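PDB 3MY9: muconate cycloisomerase from Azorhizobium caulinodans, which belongs to the enolase superfamily, pairing an alpha/beta capping domain with a magnesium-binding TIM-type barrel. Local coordinates for residues I245-S250 / D267-K272. Numbering follows the deposited sequence.
Sequences ILADES and DAISVK. With MG (magnesium ion), chain C.
Ala-247 and Ile-269 sit side by side in a parallel strand pair; the axes of the two short segments approach to 4.5 Å and are turned 37° against each other. Ala-247 bonds through both its N and its O: the N donates to Ala-268 O at 2.9 Å, and the O accepts from Ser-270 N. At the N-terminal end the Asp-267 side chain continues the pairing. Its CG lies beside its own backbone N (chi1 -54°), which brings OD2 within 2.7 Å of Ile-245 N through the anti lone pair, in an almost straight bond (170°), while Asp-267 N donates to Ile-245 O. Leu-246 lays CD2 against Ala-268 CB at 3.7 Å, and its CD1 lies 3.7 Å from the backbone N of Ser-270.

Just past the end of strand 245-247, Asp-248 divides its carboxylate: OD2 binds the magnesium ion at 2.0 Å, and OD1 receives Lys-272 NZ at 2.8 Å on its anti lone pair, a salt bridge. The lysine chain, bent at chi2 and chi3, curls back so that NZ also reaches Asp-248 O (2.7 Å, from above the carbonyl plane) as well as Ser-270 O and OG. Metal and lysine together would fix the carboxylate's rotation. Glu-249 acts from the second shell, accepting bonds from two metal-bound waters.

Glu-223, on the neighbouring barrel strand, is the other protein ligand of this ion. Helix 254-263 links the two strands in a beta-alpha-beta unit of the barrel, flanked by strands 222-223 and 296-297, while helices 231-240 and 279-292 pack against Ile-245 and Ile-269 respectively.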
ATOM      1  N   ILE A 245       1.152  14.255 -18.743  1.00 31.04           N
ATOM      2  CA  ILE A 245       2.542  14.463 -18.509  1.00 32.29           C
ATOM      3  C   ILE A 245       3.305  13.415 -19.299  1.00 33.28           C
ATOM      4  O   ILE A 245       3.040  12.235 -19.154  1.00 32.98           O
ATOM      5  CB  ILE A 245       2.868  14.312 -17.038  1.00 32.56           C
ATOM      6  CG1 ILE A 245       2.119  15.362 -16.189  1.00 32.66           C
ATOM      7  CG2 ILE A 245       4.387  14.426 -16.820  1.00 32.38           C
ATOM      8  CD1 ILE A 245       2.631  16.783 -16.408  1.00 32.60           C
ATOM      9  N   LEU A 246       4.304  13.835 -20.078  1.00 34.10           N
ATOM     10  CA  LEU A 246       5.073  12.884 -20.888  1.00 35.08           C
ATOM     11  C   LEU A 246       6.450  12.703 -20.290  1.00 35.33           C
ATOM     12  O   LEU A 246       7.140  13.678 -19.978  1.00 36.02           O
ATOM     13  CB  LEU A 246       5.124  13.358 -22.342  1.00 35.32           C
ATOM     14  CG  LEU A 246       6.051  13.000 -23.546  1.00 39.93           C
ATOM     15  CD1 LEU A 246       7.516  12.678 -23.203  1.00 44.05           C
ATOM     16  CD2 LEU A 246       5.454  11.985 -24.513  1.00 37.76           C
ATOM     17  N   ALA A 247       6.847  11.452 -20.127  1.00 34.44           N
ATOM     18  CA  ALA A 247       8.169  11.135 -19.613  1.00 35.22           C
ATOM     19  C   ALA A 247       9.139  11.075 -20.775  1.00 35.95           C
ATOM     20  O   ALA A 247       8.847  10.451 -21.805  1.00 35.67           O
ATOM     21  CB  ALA A 247       8.157   9.825 -18.881  1.00 34.48           C
ATOM     22  N   ASP A 248      10.284  11.751 -20.621  1.00 36.35           N
ATOM     23  CA  ASP A 248      11.368  11.618 -21.571  1.00 37.42           C
ATOM     24  C   ASP A 248      12.550  10.991 -20.845  1.00 38.23           C
ATOM     25  O   ASP A 248      12.706   9.760 -20.873  1.00 38.85           O
ATOM     26  CB  ASP A 248      11.703  12.966 -22.235  1.00 38.10           C
ATOM     27  CG  ASP A 248      12.800  12.847 -23.310  1.00 40.39           C
ATOM     28  OD1 ASP A 248      13.270  11.714 -23.595  1.00 41.90           O
ATOM     29  OD2 ASP A 248      13.206  13.908 -23.847  1.00 40.38           O
ATOM     30  N   GLU A 249      13.341  11.793 -20.134  1.00 38.78           N
ATOM     31  CA  GLU A 249      14.480  11.253 -19.408  1.00 39.68           C
ATOM     32  C   GLU A 249      14.093  10.272 -18.276  1.00 39.27           C
ATOM     33  O   GLU A 249      14.908   9.430 -17.895  1.00 39.00           O
ATOM     34  CB  GLU A 249      15.384  12.376 -18.886  1.00 41.91           C
ATOM     35  CG  GLU A 249      16.245  13.037 -19.983  1.00 42.60           C
ATOM     36  CD  GLU A 249      15.483  14.098 -20.813  1.00 44.01           C
ATOM     37  OE1 GLU A 249      14.339  14.493 -20.455  1.00 39.83           O
ATOM     38  OE2 GLU A 249      16.055  14.560 -21.824  1.00 45.67           O
ATOM     39  N   SER A 250      12.856  10.345 -17.772  1.00 38.39           N
ATOM     40  CA  SER A 250      12.333   9.313 -16.843  1.00 38.43           C
ATOM     41  C   SER A 250      12.100   7.959 -17.482  1.00 38.62           C
ATOM     42  O   SER A 250      11.849   7.013 -16.780  1.00 38.38           O
ATOM     43  CB  SER A 250      11.004   9.728 -16.200  1.00 37.40           C
ATOM     44  OG  SER A 250      11.168  10.767 -15.280  1.00 38.01           O
ATOM     45  N   ASP A 267       1.771   9.916 -18.380  1.00 31.61           N
ATOM     46  CA  ASP A 267       0.638   9.531 -19.193  1.00 32.20           C
ATOM     47  C   ASP A 267       1.050   9.126 -20.615  1.00 32.66           C
ATOM     48  O   ASP A 267       0.203   8.660 -21.380  1.00 33.55           O
ATOM     49  CB  ASP A 267      -0.356  10.699 -19.273  1.00 32.12           C
ATOM     50  CG  ASP A 267      -0.760  11.206 -17.908  1.00 32.99           C
ATOM     51  OD1 ASP A 267      -1.418  10.453 -17.181  1.00 31.95           O
ATOM     52  OD2 ASP A 267      -0.364  12.331 -17.534  1.00 30.77           O
ATOM     53  N   ALA A 268       2.321   9.337 -20.964  1.00 32.50           N
ATOM     54  CA  ALA A 268       2.857   9.113 -22.337  1.00 33.13           C
ATOM     55  C   ALA A 268       4.372   9.088 -22.199  1.00 33.32           C
ATOM     56  O   ALA A 268       4.904   9.585 -21.204  1.00 33.24           O
ATOM     57  CB  ALA A 268       2.435  10.239 -23.315  1.00 31.95           C
ATOM     58  N   ILE A 269       5.054   8.449 -23.146  1.00 34.05           N
ATOM     59  CA  ILE A 269       6.510   8.352 -23.097  1.00 35.05           C
ATOM     60  C   ILE A 269       7.105   8.709 -24.456  1.00 36.73           C
ATOM     61  O   ILE A 269       6.480   8.495 -25.489  1.00 36.89           O
ATOM     62  CB  ILE A 269       6.976   6.954 -22.687  1.00 35.97           C
ATOM     63  CG1 ILE A 269       6.616   5.917 -23.766  1.00 36.53           C
ATOM     64  CG2 ILE A 269       6.413   6.542 -21.306  1.00 33.20           C
ATOM     65  CD1 ILE A 269       7.172   4.587 -23.503  1.00 39.00           C
ATOM     66  N   SER A 270       8.305   9.268 -24.472  1.00 38.99           N
ATOM     67  CA  SER A 270       9.026   9.419 -25.740  1.00 41.00           C
ATOM     68  C   SER A 270       9.942   8.223 -25.889  1.00 41.21           C
ATOM     69  O   SER A 270      10.641   7.874 -24.960  1.00 39.89           O
ATOM     70  CB  SER A 270       9.845  10.696 -25.763  1.00 41.86           C
ATOM     71  OG  SER A 270      10.676  10.705 -24.617  1.00 47.31           O
ATOM     72  N   VAL A 271       9.916   7.603 -27.060  1.00 43.05           N
ATOM     73  CA  VAL A 271      10.697   6.412 -27.345  1.00 45.67           C
ATOM     74  C   VAL A 271      11.979   6.836 -28.064  1.00 48.17           C
ATOM     75  O   VAL A 271      11.934   7.494 -29.105  1.00 49.35           O
ATOM     76  CB  VAL A 271       9.928   5.410 -28.253  1.00 45.98           C
ATOM     77  CG1 VAL A 271       8.515   5.220 -27.782  1.00 45.49           C
ATOM     78  CG2 VAL A 271       9.895   5.907 -29.664  1.00 49.30           C
ATOM     79  N   LYS A 272      13.112   6.477 -27.471  1.00 50.54           N
ATOM     80  CA  LYS A 272      14.436   6.819 -27.983  1.00 52.25           C
ATOM     81  C   LYS A 272      15.022   5.548 -28.554  1.00 53.48           C
ATOM     82  O   LYS A 272      15.465   4.706 -27.790  1.00 51.92           O
ATOM     83  CB  LYS A 272      15.327   7.289 -26.820  1.00 52.98           C
ATOM     84  CG  LYS A 272      15.260   8.766 -26.458  1.00 52.74           C
ATOM     85  CD  LYS A 272      14.065   9.115 -25.587  1.00 49.25           C
ATOM     86  CE  LYS A 272      14.257   8.657 -24.124  1.00 46.92           C
ATOM     87  NZ  LYS A 272      12.990   8.929 -23.401  1.00 42.52           N
TER
HETATM   88 MG    MG C 378      12.975  15.903 -23.982  1.00 50.23          MG
HETATM   89  O   HOH W   1      14.993  15.979 -23.647  1.00 25.58           O
HETATM   90  O   HOH W   2      12.897  16.184 -21.861  1.00 26.41           O
HETATM   91  O   HOH W   3      13.009  17.955 -24.040  1.00 24.74           O
HETATM   92  O   HOH W   4      13.562  15.912 -26.172  1.00 28.19           O